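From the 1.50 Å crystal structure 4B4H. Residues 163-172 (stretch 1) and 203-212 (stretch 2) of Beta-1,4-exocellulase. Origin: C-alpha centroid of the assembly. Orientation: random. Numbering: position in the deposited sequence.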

# COMPACT_ATOMS: atom_id res chain seq x y z
N TYR A 163 -3.64 -17.52 -2.18
CA TYR A 163 -3.93 -16.15 -1.71
C TYR A 163 -5.18 -16.07 -0.85
O TYR A 163 -5.13 -15.52 0.24
CB TYR A 163 -4.10 -15.20 -2.89
CG TYR A 163 -2.84 -14.71 -3.57
CD1 TYR A 163 -1.59 -15.34 -3.38
CD2 TYR A 163 -2.90 -13.63 -4.44
CE1 TYR A 163 -0.45 -14.87 -4.04
CE2 TYR A 163 -1.78 -13.16 -5.09
CZ TYR A 163 -0.56 -13.78 -4.89
OH TYR A 163 0.55 -13.31 -5.55
N VAL A 164 -6.29 -16.63 -1.33
CA VAL A 164 -7.56 -16.53 -0.60
C VAL A 164 -7.42 -17.19 0.78
O VAL A 164 -7.77 -16.60 1.81
CB VAL A 164 -8.73 -17.12 -1.44
CG1 VAL A 164 -10.00 -17.22 -0.62
CG2 VAL A 164 -8.96 -16.31 -2.69
N ASN A 165 -6.92 -18.42 0.80
CA ASN A 165 -6.78 -19.16 2.05
C ASN A 165 -5.68 -18.64 2.97
O ASN A 165 -5.84 -18.69 4.19
CB ASN A 165 -6.55 -20.65 1.76
CG ASN A 165 -7.79 -21.35 1.25
OD1 ASN A 165 -8.91 -20.93 1.51
ND2 ASN A 165 -7.59 -22.44 0.53
N GLY A 166 -4.58 -18.16 2.38
CA GLY A 166 -3.50 -17.53 3.16
C GLY A 166 -4.04 -16.31 3.89
O GLY A 166 -3.92 -16.23 5.11
N VAL A 167 -4.63 -15.39 3.13
CA VAL A 167 -5.24 -14.19 3.69
C VAL A 167 -6.28 -14.51 4.77
O VAL A 167 -6.26 -13.89 5.84
CB VAL A 167 -5.86 -13.30 2.58
CG1 VAL A 167 -6.75 -12.23 3.18
CG2 VAL A 167 -4.76 -12.68 1.73
N GLY A 168 -7.16 -15.48 4.50
CA GLY A 168 -8.15 -15.91 5.49
C GLY A 168 -7.51 -16.30 6.80
O GLY A 168 -7.94 -15.85 7.87
N TYR A 169 -6.46 -17.11 6.69
CA TYR A 169 -5.71 -17.58 7.83
C TYR A 169 -5.17 -16.44 8.71
O TYR A 169 -5.33 -16.49 9.95
CB TYR A 169 -4.61 -18.56 7.37
CG TYR A 169 -3.97 -19.29 8.53
CD1 TYR A 169 -4.68 -20.28 9.21
CD2 TYR A 169 -2.68 -18.98 8.96
CE1 TYR A 169 -4.14 -20.94 10.29
CE2 TYR A 169 -2.11 -19.65 10.04
CZ TYR A 169 -2.86 -20.63 10.70
OH TYR A 169 -2.37 -21.33 11.79
N ALA A 170 -4.62 -15.41 8.06
CA ALA A 170 -4.00 -14.28 8.76
C ALA A 170 -5.10 -13.51 9.47
O ALA A 170 -4.95 -13.12 10.62
CB ALA A 170 -3.24 -13.37 7.80
N LEU A 171 -6.22 -13.33 8.77
CA LEU A 171 -7.32 -12.60 9.37
C LEU A 171 -7.77 -13.30 10.63
O LEU A 171 -7.97 -12.66 11.65
CB LEU A 171 -8.48 -12.48 8.39
CG LEU A 171 -8.21 -11.46 7.29
CD1 LEU A 171 -9.28 -11.62 6.22
CD2 LEU A 171 -8.27 -10.05 7.89
N ARG A 172 -7.92 -14.62 10.59
CA ARG A 172 -8.37 -15.32 11.78
C ARG A 172 -7.34 -15.29 12.91
O ARG A 172 -7.68 -15.04 14.07
CB ARG A 172 -8.75 -16.77 11.48
CG ARG A 172 -9.04 -17.56 12.75
CD ARG A 172 -9.83 -18.84 12.51
NE ARG A 172 -9.13 -19.76 11.61
CZ ARG A 172 -8.19 -20.62 11.96
NH1 ARG A 172 -7.78 -20.75 13.24
NH2 ARG A 172 -7.64 -21.39 11.00
N ASP A 203 -15.95 -8.91 -4.37
CA ASP A 203 -16.32 -10.31 -4.20
C ASP A 203 -15.17 -11.13 -3.64
O ASP A 203 -15.39 -11.93 -2.71
CB ASP A 203 -16.80 -10.91 -5.52
CG ASP A 203 -18.14 -10.35 -5.96
OD1 ASP A 203 -18.85 -9.76 -5.12
OD2 ASP A 203 -18.50 -10.52 -7.15
N ILE A 204 -13.97 -10.92 -4.18
CA ILE A 204 -12.78 -11.64 -3.73
C ILE A 204 -12.33 -11.25 -2.32
O ILE A 204 -11.87 -12.10 -1.57
CB ILE A 204 -11.60 -11.58 -4.75
CG1 ILE A 204 -10.65 -12.76 -4.49
CG2 ILE A 204 -10.85 -10.26 -4.71
CD1 ILE A 204 -9.69 -13.06 -5.61
N PHE A 205 -12.48 -9.98 -1.95
CA PHE A 205 -12.21 -9.57 -0.57
C PHE A 205 -13.09 -10.35 0.40
O PHE A 205 -12.63 -10.82 1.46
CB PHE A 205 -12.43 -8.07 -0.39
CG PHE A 205 -11.49 -7.20 -1.19
CD1 PHE A 205 -10.21 -7.65 -1.53
CD2 PHE A 205 -11.88 -5.92 -1.58
CE1 PHE A 205 -9.36 -6.84 -2.27
CE2 PHE A 205 -11.03 -5.10 -2.31
CZ PHE A 205 -9.77 -5.56 -2.66
N TYR A 206 -14.35 -10.52 0.01
CA TYR A 206 -15.36 -11.19 0.82
C TYR A 206 -15.05 -12.67 0.91
O TYR A 206 -15.11 -13.26 1.98
CB TYR A 206 -16.76 -10.94 0.25
CG TYR A 206 -17.89 -11.46 1.13
CD1 TYR A 206 -18.38 -10.68 2.20
CD2 TYR A 206 -18.45 -12.71 0.91
CE1 TYR A 206 -19.40 -11.16 3.02
CE2 TYR A 206 -19.47 -13.19 1.71
CZ TYR A 206 -19.94 -12.41 2.76
OH TYR A 206 -20.95 -12.90 3.55
N GLU A 207 -14.69 -13.27 -0.22
CA GLU A 207 -14.25 -14.66 -0.26
C GLU A 207 -13.13 -14.90 0.75
O GLU A 207 -13.23 -15.81 1.57
CB GLU A 207 -13.81 -15.06 -1.68
CG GLU A 207 -13.41 -16.53 -1.85
CD GLU A 207 -12.92 -16.86 -3.25
OE1 GLU A 207 -12.79 -15.94 -4.08
OE2 GLU A 207 -12.66 -18.05 -3.53
N ALA A 208 -12.10 -14.05 0.71
CA ALA A 208 -10.91 -14.18 1.60
C ALA A 208 -11.28 -14.06 3.07
O ALA A 208 -10.82 -14.84 3.90
CB ALA A 208 -9.85 -13.13 1.24
N ALA A 209 -12.10 -13.07 3.37
CA ALA A 209 -12.57 -12.82 4.74
C ALA A 209 -13.37 -13.97 5.33
O ALA A 209 -13.48 -14.09 6.55
CB ALA A 209 -13.40 -11.56 4.75
N ASN A 210 -13.96 -14.79 4.47
CA ASN A 210 -14.70 -15.96 4.94
C ASN A 210 -13.95 -17.28 4.78
O ASN A 210 -14.48 -18.34 5.13
CB ASN A 210 -16.05 -16.03 4.24
CG ASN A 210 -16.98 -14.96 4.73
OD1 ASN A 210 -17.66 -15.15 5.74
ND2 ASN A 210 -17.00 -13.82 4.05
N ALA A 211 -12.71 -17.20 4.28
CA ALA A 211 -11.87 -18.39 4.06
C ALA A 211 -11.10 -18.81 5.32
O ALA A 211 -10.88 -18.00 6.21
CB ALA A 211 -10.88 -18.12 2.93
N SER A 212 -10.68 -20.08 5.39
CA SER A 212 -9.79 -20.57 6.46
C SER A 212 -10.31 -20.35 7.88
O SER A 212 -9.51 -20.24 8.83
CB SER A 212 -8.40 -19.95 6.34
OG SER A 212 -7.85 -20.16 5.06
O HOH W 1 -10.96 -21.50 3.25

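The polar part of this contact gathers at Ser212, at the C-terminal end of stretch 2, where each of its polar groups finds a partner. Its hydroxyl donates to the backbone of the facing helix: Ser212 OG lies 2.6 Å from Asn165 O, a short hydrogen bond. That carbonyl already accepts the helical bond from Tyr169 N, with Tyr169 N to Asn165 O at 3.0 Å, so the serine adds a second donor to an oxygen that the helix has satisfied. Chi1 of -54° (m) sets the direction of OG, while CA-to-CB points toward stretch 1 and Ser212 CB lies 3.5 Å from Tyr169 N.

The carbonyl of Ser212 is held by one guanidinium. Arg172 NE lies 2.8 Å from Ser212 O with an N-H...O angle of 160°, whereas Arg172 NH2 reaches the same oxygen at 3.1 Å and 140°; the NE bond is thus the shorter and straighter. The oxygen sits at the guanidinium edge, near its plane, as in-plane N-H donors require. The amide is served by water 1, which accepts from Ser212 N at 2.6 Å and donates to Asn165 OD1 at 2.7 Å, bridging the stretches.

Farther back, the helices approach to 8.3 Å between axes, their directions 57° apart. Gly168 permits close backbone packing: its CA is 3.3 Å from Ala208 O and 3.5 Å from Ala211 O, the latter a CA-H...O contact with 129° at the hydrogen. An ideal CB here would fall 2.5 Å from Ala211 O, a clash. Ala208 O does not depend on Gly168 for a donor, since Ala211 N lies 3.0 Å from Ala208 O in a backbone hydrogen bond.

Apolar packing completes the contact. Val164 CG1 lies 3.8 Å from Ala211 CB, and Val167 CG1 is 3.8 Å from Ala208 CB.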